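PDB 4YHB: iron-chelator utilization protein from Thermobifida fusca TM51, which binds flavin-adenine dinucleotide and probably reduces ferric siderophores so that the cell can use their iron. Local coordinates for residues 54-59 with 126-131; 13-18 with 130-135; 22-27 with 34-39. All blocks are in the same frame, centred on the assembly; numbering follows the deposited sequence.

Contact 1 (54-59 with 126-131); sequences VKLWFP and LGVLGP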
loop_
_atom_site.group_PDB
_atom_site.type_symbol
_atom_site.label_atom_id
_atom_site.label_comp_id
_atom_site.label_asym_id
_atom_site.label_seq_id
_atom_site.Cartn_x
_atom_site.Cartn_y
_atom_site.Cartn_z
ATOM N N VAL A 54 3.849 -5.131 5.114
ATOM C CA VAL A 54 5.040 -5.583 5.810
ATOM C C VAL A 54 5.980 -4.410 5.978
ATOM O O VAL A 54 5.793 -3.352 5.357
ATOM C CB VAL A 54 5.765 -6.714 5.037
ATOM C CG1 VAL A 54 4.925 -7.956 5.013
ATOM C CG2 VAL A 54 6.103 -6.267 3.603
ATOM N N LYS A 55 6.984 -4.581 6.822
ATOM C CA LYS A 55 8.110 -3.666 6.825
ATOM C C LYS A 55 9.245 -4.352 6.092
ATOM O O LYS A 55 9.650 -5.463 6.446
ATOM C CB LYS A 55 8.532 -3.277 8.253
ATOM C CG LYS A 55 7.717 -2.138 8.868
ATOM C CD LYS A 55 7.897 -2.074 10.389
ATOM C CE LYS A 55 7.454 -0.723 10.927
ATOM N NZ LYS A 55 6.063 -0.364 10.518
ATOM N N LEU A 56 9.743 -3.698 5.054
ATOM C CA LEU A 56 10.896 -4.194 4.324
ATOM C C LEU A 56 12.163 -3.555 4.856
ATOM O O LEU A 56 12.234 -2.332 5.028
ATOM C CB LEU A 56 10.755 -3.908 2.816
ATOM C CG LEU A 56 9.566 -4.608 2.155
ATOM C CD1 LEU A 56 9.541 -4.328 0.646
ATOM C CD2 LEU A 56 9.581 -6.118 2.425
ATOM N N TRP A 57 13.176 -4.383 5.073
ATOM C CA TRP A 57 14.446 -3.935 5.629
ATOM C C TRP A 57 15.525 -3.966 4.553
ATOM O O TRP A 57 15.864 -5.026 4.023
ATOM C CB TRP A 57 14.839 -4.812 6.841
ATOM C CG TRP A 57 13.920 -4.621 8.026
ATOM C CD1 TRP A 57 12.565 -4.805 8.054
ATOM C CD2 TRP A 57 14.294 -4.216 9.356
ATOM N NE1 TRP A 57 12.074 -4.536 9.320
ATOM C CE2 TRP A 57 13.112 -4.170 10.129
ATOM C CE3 TRP A 57 15.512 -3.898 9.966
ATOM C CZ2 TRP A 57 13.115 -3.817 11.485
ATOM C CZ3 TRP A 57 15.510 -3.541 11.312
ATOM C CH2 TRP A 57 14.317 -3.505 12.051
ATOM N N PHE A 58 16.051 -2.784 4.237
ATOM C CA PHE A 58 16.894 -2.572 3.064
ATOM C C PHE A 58 18.380 -2.504 3.417
ATOM O O PHE A 58 18.739 -2.102 4.529
ATOM C CB PHE A 58 16.496 -1.260 2.348
ATOM C CG PHE A 58 15.113 -1.274 1.733
ATOM C CD1 PHE A 58 14.929 -1.698 0.424
ATOM C CD2 PHE A 58 14.007 -0.857 2.457
ATOM C CE1 PHE A 58 13.669 -1.705 -0.155
ATOM C CE2 PHE A 58 12.729 -0.869 1.882
ATOM C CZ PHE A 58 12.567 -1.296 0.582
ATOM N N PRO A 59 19.253 -2.842 2.453
ATOM C CA PRO A 59 20.693 -2.604 2.618
ATOM C C PRO A 59 21.018 -1.114 2.542
ATOM O O PRO A 59 20.253 -0.358 1.940
ATOM C CB PRO A 59 21.311 -3.351 1.431
ATOM C CG PRO A 59 20.242 -3.259 0.371
ATOM C CD PRO A 59 18.944 -3.433 1.134
ATOM N N LEU A 126 15.867 -8.996 0.890
ATOM C CA LEU A 126 15.314 -8.031 1.826
ATOM C C LEU A 126 14.876 -8.725 3.099
ATOM O O LEU A 126 14.359 -9.843 3.057
ATOM C CB LEU A 126 14.115 -7.300 1.213
ATOM C CG LEU A 126 14.376 -6.401 0.005
ATOM C CD1 LEU A 126 13.045 -5.819 -0.503
ATOM C CD2 LEU A 126 15.355 -5.300 0.384
ATOM N N GLY A 127 15.065 -8.052 4.224
ATOM C CA GLY A 127 14.428 -8.475 5.460
ATOM C C GLY A 127 12.945 -8.154 5.355
ATOM O O GLY A 127 12.558 -7.094 4.849
ATOM N N VAL A 128 12.105 -9.074 5.810
ATOM C CA VAL A 128 10.664 -8.876 5.743
ATOM C C VAL A 128 10.051 -9.092 7.117
ATOM O O VAL A 128 10.101 -10.208 7.672
ATOM C CB VAL A 128 10.008 -9.818 4.714
ATOM C CG1 VAL A 128 8.506 -9.583 4.670
ATOM C CG2 VAL A 128 10.637 -9.602 3.322
ATOM N N LEU A 129 9.490 -8.025 7.682
ATOM C CA LEU A 129 8.872 -8.111 9.005
ATOM C C LEU A 129 7.359 -7.901 8.933
ATOM O O LEU A 129 6.878 -6.930 8.338
ATOM C CB LEU A 129 9.514 -7.096 9.960
ATOM C CG LEU A 129 8.974 -7.076 11.399
ATOM C CD1 LEU A 129 9.306 -8.391 12.122
ATOM C CD2 LEU A 129 9.543 -5.884 12.154
ATOM N N GLY A 130 6.607 -8.814 9.546
ATOM C CA GLY A 130 5.162 -8.732 9.524
ATOM C C GLY A 130 4.517 -9.538 8.405
ATOM O O GLY A 130 5.175 -10.384 7.807
ATOM N N PRO A 131 3.235 -9.270 8.100
ATOM C CA PRO A 131 2.387 -8.213 8.664
ATOM C C PRO A 131 2.143 -8.428 10.149
ATOM O O PRO A 131 2.137 -9.569 10.584
ATOM C CB PRO A 131 1.071 -8.353 7.888
ATOM C CG PRO A 131 1.403 -9.166 6.694
ATOM C CD PRO A 131 2.494 -10.089 7.131
#

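Contact 2 (13-18 with 130-135); sequences YPLKSR and GPRGTV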
loop_
_atom_site.group_PDB
_atom_site.type_symbol
_atom_site.label_atom_id
_atom_site.label_comp_id
_atom_site.label_asym_id
_atom_site.label_seq_id
_atom_site.Cartn_x
_atom_site.Cartn_y
_atom_site.Cartn_z
ATOM N N TYR A 13 -1.194 -11.357 13.782
ATOM C CA TYR A 13 -0.334 -12.436 13.308
ATOM C C TYR A 13 0.880 -12.528 14.210
ATOM O O TYR A 13 1.356 -11.503 14.712
ATOM C CB TYR A 13 0.158 -12.190 11.884
ATOM C CG TYR A 13 -0.882 -12.112 10.797
ATOM C CD1 TYR A 13 -0.680 -11.281 9.703
ATOM C CD2 TYR A 13 -2.024 -12.906 10.822
ATOM C CE1 TYR A 13 -1.600 -11.213 8.681
ATOM C CE2 TYR A 13 -2.957 -12.847 9.799
ATOM C CZ TYR A 13 -2.733 -11.996 8.728
ATOM O OH TYR A 13 -3.637 -11.919 7.702
ATOM N N PRO A 14 1.415 -13.742 14.388
ATOM C CA PRO A 14 2.717 -13.868 15.052
ATOM C C PRO A 14 3.835 -13.242 14.213
ATOM O O PRO A 14 3.870 -13.373 12.985
ATOM C CB PRO A 14 2.905 -15.380 15.194
ATOM C CG PRO A 14 2.010 -15.989 14.172
ATOM C CD PRO A 14 0.849 -15.046 14.004
ATOM N N LEU A 15 4.736 -12.550 14.889
ATOM C CA LEU A 15 5.837 -11.843 14.245
ATOM C C LEU A 15 7.005 -12.784 13.998
ATOM O O LEU A 15 7.337 -13.593 14.864
ATOM C CB LEU A 15 6.278 -10.670 15.132
ATOM C CG LEU A 15 6.661 -9.331 14.513
ATOM C CD1 LEU A 15 5.615 -8.890 13.503
ATOM C CD2 LEU A 15 6.830 -8.279 15.616
ATOM N N LYS A 16 7.631 -12.707 12.829
ATOM C CA LYS A 16 8.895 -13.420 12.629
ATOM C C LYS A 16 9.760 -12.690 11.613
ATOM O O LYS A 16 9.259 -12.054 10.680
ATOM C CB LYS A 16 8.664 -14.887 12.204
ATOM C CG LYS A 16 9.977 -15.644 11.930
ATOM C CD LYS A 16 9.823 -17.162 11.889
ATOM C CE LYS A 16 11.191 -17.860 11.940
ATOM N NZ LYS A 16 12.272 -17.095 11.232
ATOM N N SER A 17 11.069 -12.759 11.827
ATOM C CA SER A 17 12.025 -12.121 10.944
ATOM C C SER A 17 12.270 -13.044 9.766
ATOM O O SER A 17 12.750 -14.157 9.939
ATOM C CB SER A 17 13.327 -11.814 11.692
ATOM O OG SER A 17 14.306 -11.253 10.835
ATOM N N ARG A 18 11.917 -12.591 8.572
ATOM C CA ARG A 18 12.127 -13.390 7.378
ATOM C C ARG A 18 13.167 -12.742 6.483
ATOM O O ARG A 18 13.218 -11.511 6.354
ATOM C CB ARG A 18 10.807 -13.585 6.615
ATOM C CG ARG A 18 9.732 -14.322 7.396
ATOM C CD ARG A 18 8.462 -14.544 6.571
ATOM N NE ARG A 18 7.641 -15.597 7.165
ATOM C CZ ARG A 18 6.794 -15.401 8.173
ATOM N NH1 ARG A 18 6.657 -14.188 8.694
ATOM N NH2 ARG A 18 6.093 -16.413 8.669
ATOM N N GLY A 130 6.607 -8.814 9.546
ATOM C CA GLY A 130 5.162 -8.732 9.524
ATOM C C GLY A 130 4.517 -9.538 8.405
ATOM O O GLY A 130 5.175 -10.384 7.807
ATOM N N PRO A 131 3.235 -9.270 8.100
ATOM C CA PRO A 131 2.387 -8.213 8.664
ATOM C C PRO A 131 2.143 -8.428 10.149
ATOM O O PRO A 131 2.137 -9.569 10.584
ATOM C CB PRO A 131 1.071 -8.353 7.888
ATOM C CG PRO A 131 1.403 -9.166 6.694
ATOM C CD PRO A 131 2.494 -10.089 7.131
ATOM N N ARG A 132 1.998 -7.346 10.900
ATOM C CA ARG A 132 1.745 -7.431 12.333
ATOM C C ARG A 132 0.385 -8.091 12.574
ATOM O O ARG A 132 0.151 -8.762 13.589
ATOM C CB ARG A 132 1.809 -6.030 12.944
ATOM C CG ARG A 132 1.397 -5.923 14.417
ATOM C CD ARG A 132 2.376 -6.604 15.362
ATOM N NE ARG A 132 2.114 -8.035 15.525
ATOM C CZ ARG A 132 2.676 -8.773 16.479
ATOM N NH1 ARG A 132 3.512 -8.198 17.334
ATOM N NH2 ARG A 132 2.411 -10.076 16.579
ATOM N N GLY A 133 -0.506 -7.904 11.610
ATOM C CA GLY A 133 -1.851 -8.435 11.686
ATOM C C GLY A 133 -2.662 -7.994 10.485
ATOM O O GLY A 133 -2.104 -7.613 9.455
ATOM N N THR A 134 -3.980 -8.054 10.609
ATOM C CA THR A 134 -4.863 -7.824 9.466
ATOM C C THR A 134 -6.197 -7.275 9.966
ATOM O O THR A 134 -6.589 -7.518 11.114
ATOM C CB THR A 134 -5.083 -9.123 8.635
ATOM O OG1 THR A 134 -5.776 -8.827 7.408
ATOM C CG2 THR A 134 -5.874 -10.165 9.428
ATOM N N VAL A 135 -6.875 -6.508 9.114
ATOM C CA VAL A 135 -8.155 -5.908 9.486
ATOM C C VAL A 135 -9.261 -6.336 8.534
ATOM O O VAL A 135 -9.178 -6.094 7.321
ATOM C CB VAL A 135 -8.076 -4.373 9.502
ATOM C CG1 VAL A 135 -9.389 -3.786 10.006
ATOM C CG2 VAL A 135 -6.912 -3.912 10.358
HETATM O O HOH W 1 3.925 -11.833 10.727
HETATM O O HOH W 2 6.696 -11.378 10.822
HETATM O O HOH W 3 7.569 -11.591 8.079
#

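Contact 3 (22-27 with 34-39); sequences VVNVRR and RVDLGG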
loop_
_atom_site.group_PDB
_atom_site.type_symbol
_atom_site.label_atom_id
_atom_site.label_comp_id
_atom_site.label_asym_id
_atom_site.label_seq_id
_atom_site.Cartn_x
_atom_site.Cartn_y
_atom_site.Cartn_z
ATOM N N VAL A 22 14.573 -11.783 -4.123
ATOM C CA VAL A 22 13.847 -11.435 -5.340
ATOM C C VAL A 22 13.924 -12.592 -6.344
ATOM O O VAL A 22 15.005 -13.048 -6.711
ATOM C CB VAL A 22 14.401 -10.158 -5.983
ATOM C CG1 VAL A 22 13.642 -9.839 -7.266
ATOM C CG2 VAL A 22 14.340 -8.979 -5.006
ATOM N N VAL A 23 12.774 -13.071 -6.785
ATOM C CA VAL A 23 12.747 -14.107 -7.813
ATOM C C VAL A 23 12.314 -13.548 -9.177
ATOM O O VAL A 23 12.907 -13.886 -10.207
ATOM C CB VAL A 23 11.817 -15.245 -7.405
ATOM C CG1 VAL A 23 11.835 -16.335 -8.453
ATOM C CG2 VAL A 23 12.252 -15.803 -6.026
ATOM N N ASN A 24 11.287 -12.695 -9.167
ATOM C CA ASN A 24 10.786 -12.057 -10.388
ATOM C C ASN A 24 10.751 -10.539 -10.243
ATOM O O ASN A 24 10.456 -10.022 -9.159
ATOM C CB ASN A 24 9.383 -12.559 -10.735
ATOM C CG ASN A 24 9.280 -14.082 -10.730
ATOM O OD1 ASN A 24 10.166 -14.779 -11.226
ATOM N ND2 ASN A 24 8.190 -14.599 -10.176
ATOM N N VAL A 25 11.055 -9.838 -11.336
ATOM C CA VAL A 25 10.905 -8.380 -11.397
ATOM C C VAL A 25 10.112 -8.036 -12.651
ATOM O O VAL A 25 10.476 -8.461 -13.757
ATOM C CB VAL A 25 12.267 -7.653 -11.418
ATOM C CG1 VAL A 25 12.073 -6.131 -11.428
ATOM C CG2 VAL A 25 13.113 -8.054 -10.213
ATOM N N ARG A 26 9.012 -7.303 -12.476
ATOM C CA ARG A 26 8.175 -6.887 -13.597
ATOM C C ARG A 26 8.009 -5.357 -13.586
ATOM O O ARG A 26 7.405 -4.817 -12.672
ATOM C CB ARG A 26 6.806 -7.578 -13.526
ATOM C CG ARG A 26 6.839 -9.109 -13.711
ATOM C CD ARG A 26 5.638 -9.834 -13.077
ATOM N NE ARG A 26 4.334 -9.348 -13.530
ATOM C CZ ARG A 26 3.173 -9.640 -12.940
ATOM N NH1 ARG A 26 3.145 -10.414 -11.859
ATOM N NH2 ARG A 26 2.036 -9.151 -13.423
ATOM N N ARG A 27 8.577 -4.663 -14.569
ATOM C CA ARG A 27 8.408 -3.213 -14.635
ATOM C C ARG A 27 7.071 -2.939 -15.312
ATOM O O ARG A 27 6.992 -2.836 -16.536
ATOM C CB ARG A 27 9.567 -2.546 -15.386
ATOM C CG ARG A 27 9.442 -1.007 -15.508
ATOM C CD ARG A 27 9.538 -0.287 -14.138
ATOM N NE ARG A 27 10.904 -0.353 -13.632
ATOM C CZ ARG A 27 11.691 0.695 -13.424
ATOM N NH1 ARG A 27 11.253 1.932 -13.644
ATOM N NH2 ARG A 27 12.925 0.498 -12.989
ATOM N N ARG A 34 7.060 -4.275 -9.998
ATOM C CA ARG A 34 6.383 -5.334 -9.273
ATOM C C ARG A 34 7.397 -6.431 -9.043
ATOM O O ARG A 34 8.023 -6.917 -9.992
ATOM C CB ARG A 34 5.167 -5.834 -10.063
ATOM C CG ARG A 34 4.446 -7.011 -9.443
ATOM C CD ARG A 34 3.076 -7.215 -10.068
ATOM N NE ARG A 34 2.190 -6.096 -9.756
ATOM C CZ ARG A 34 1.016 -5.879 -10.336
ATOM N NH1 ARG A 34 0.573 -6.694 -11.286
ATOM N NH2 ARG A 34 0.291 -4.835 -9.969
ATOM N N VAL A 35 7.582 -6.789 -7.773
ATOM C CA VAL A 35 8.647 -7.688 -7.364
ATOM C C VAL A 35 8.036 -8.893 -6.657
ATOM O O VAL A 35 7.199 -8.718 -5.764
ATOM C CB VAL A 35 9.639 -6.956 -6.426
ATOM C CG1 VAL A 35 10.703 -7.909 -5.884
ATOM C CG2 VAL A 35 10.275 -5.761 -7.144
ATOM N N ASP A 36 8.426 -10.105 -7.059
ATOM C CA ASP A 36 8.034 -11.301 -6.306
ATOM C C ASP A 36 9.192 -11.749 -5.417
ATOM O O ASP A 36 10.303 -11.941 -5.921
ATOM C CB ASP A 36 7.632 -12.451 -7.240
ATOM C CG ASP A 36 6.404 -12.139 -8.090
ATOM O OD1 ASP A 36 5.546 -11.331 -7.663
ATOM O OD2 ASP A 36 6.297 -12.719 -9.200
ATOM N N LEU A 37 8.925 -11.913 -4.114
ATOM C CA LEU A 37 9.924 -12.344 -3.132
ATOM C C LEU A 37 9.625 -13.775 -2.682
ATOM O O LEU A 37 8.473 -14.112 -2.426
ATOM C CB LEU A 37 9.934 -11.414 -1.910
ATOM C CG LEU A 37 10.228 -9.929 -2.180
ATOM C CD1 LEU A 37 9.845 -9.072 -0.973
ATOM C CD2 LEU A 37 11.707 -9.783 -2.468
ATOM N N GLY A 38 10.655 -14.608 -2.586
ATOM C CA GLY A 38 10.460 -15.991 -2.170
ATOM C C GLY A 38 11.579 -16.473 -1.274
ATOM O O GLY A 38 12.451 -15.690 -0.898
ATOM N N GLY A 39 11.566 -17.767 -0.953
ATOM C CA GLY A 39 12.585 -18.364 -0.104
ATOM C C GLY A 39 11.907 -19.149 1.005
ATOM O O GLY A 39 10.740 -18.919 1.300
#

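Contact 1 (54-59 with 126-131)
The indole of W57, its CG anti to the carbonyl carbon (chi1 -68°), lies beside L129, both side chains pointing the same way, and its NE1 approaches L129 CB obliquely at 3.7 Å. At the indole edge, near its plane, are the carbonyl oxygens of G127 and K55; the ring of Y86 also meets it. L126 CD2 comes obliquely to the F58 ring, 3.6 Å from F58 CD1, and W116 meets this ring edge-to-face. On the opposite face of the sheet, L56 CD2 lies 3.7 Å from V128 CG2, and V54 CG1 continues the apolar row against V128 CG1. The backbone pairs antiparallel: K55 N donates to L129 O (2.8 Å, 169°) and W57 N to G127 O, with return bonds in both pairs. Glycine suits G127's place, because a CB there would clash with W57 CB, at 3.0 Å. K55 NZ forms a salt bridge with D88. An alanine in place of W57 would probably open a gap beside L129 CB and CD2 and leave Y86 without its ring partner. W57 NE1 is buried without a polar partner, so the indole acts here chiefly as apolar surface; four main-chain bonds and the apolar row join these barrel strands.

Contact 2 (13-18 with 130-135)
Y13 and R132 exchange direct hydrogen bonds: Y13 N donates to R132 O (2.9 Å), and R132 NH2 returns a bond to Y13 O (2.6 Å, 156°) that lies near the guanidinium plane. Bends that place CD (chi2 68°) and NE (chi3 -85°) fold the arginine chain, and a long flexible residue suits a guanidinium that meets both a backbone oxygen and a carboxylate. The same NH2 forms a salt bridge with D74, whose other oxygen accepts from L15 N.

G133 CA sits over one face of the Y13 ring, 4.1 Å from its centroid, in a CH-pi contact, while P131 O lies in plane at the edge, 3.4 Å from Y13 CD1. Farther out, T134 CB is 3.3 Å from Y13 OH, whose hydrogen bond goes to D48; T134 OG1 is held by D52 and N49. L15 crosses R132 at about a right angle, its CD1 4.1 Å above the centre of the guanidinium.

In the fold, strand 133-136 pairs antiparallel with strand 9-12, just before Y13, and the turn at G130 and P131, with its cis peptide bond, leads into it from the barrel. The backbone angles of G130 would jam a CB against the preceding carbonyl.

Water-mediated links complete the contact. One water donates to P14 O (2.7 Å) and to P131 O; another accepts from K16 N and from G130 N. A third accepts from R18 NH1 (2.8 Å) and lies close to G130 O.

Contact 3 (22-27 with 34-39)
N24 faces D36 across the two strands. Its CB lies 3.5 Å from D36 OD2; CG stands anti to the carbonyl carbon (chi1 -50°), near that oxygen; and ND2 at the tip donates to D36 OD2 (2.8 Å, 173°). The acceptor is in the amide plane and uses its anti lone pair, although amide and carboxylate planes are 80° apart. Asparagine suits this place because it can donate to the carboxylate without adding charge; D36 OD1 is hydrogen-bonded to T102.

On the same face R26 and R34 run side by side. The R26 guanidinium rests one face on R34 CD, and R26 NH2 is 3.6 Å from R34 NH1, a like-charge approach probably eased by D104, salt-bridged to R34 NE, and by nearby D36, although R92 adds positive charge. On the other face, V22 CG2 meets L37 CD2 at 3.7 Å and V22 CG1 touches V35 CG1; the beta-branched V22 and V35 suit an extended strand.

V23 N donates to D36 O at 2.9 Å, and N24 N reaches that oxygen only weakly, at 3.5 Å. Two residues facing one make a classic beta bulge, here in an antiparallel hairpin of the six-stranded barrel of the FAD-binding domain.

In the fold
Contacts 1 and 2 are continuous: they share G130 and P131, their centres lie about 11 Å apart, and V128 N is 2.7 Å from R18 O, a probable hydrogen bond. Contact 3 uses strand 17-29 farther along, its centre about 14 Å from that of contact 1 and about 20 Å from that of contact 2. All three reach the same closed barrel, in which strands 125-129, 17-29 and 32-38 are neighbours in turn. The bound FAD is about 6 Å from the F58 side chain and about 10 Å from that of R34. The zinc ion, held by H53, H265 and H266, is about 5 Å from the K55 side chain and about 6 Å from that of R132.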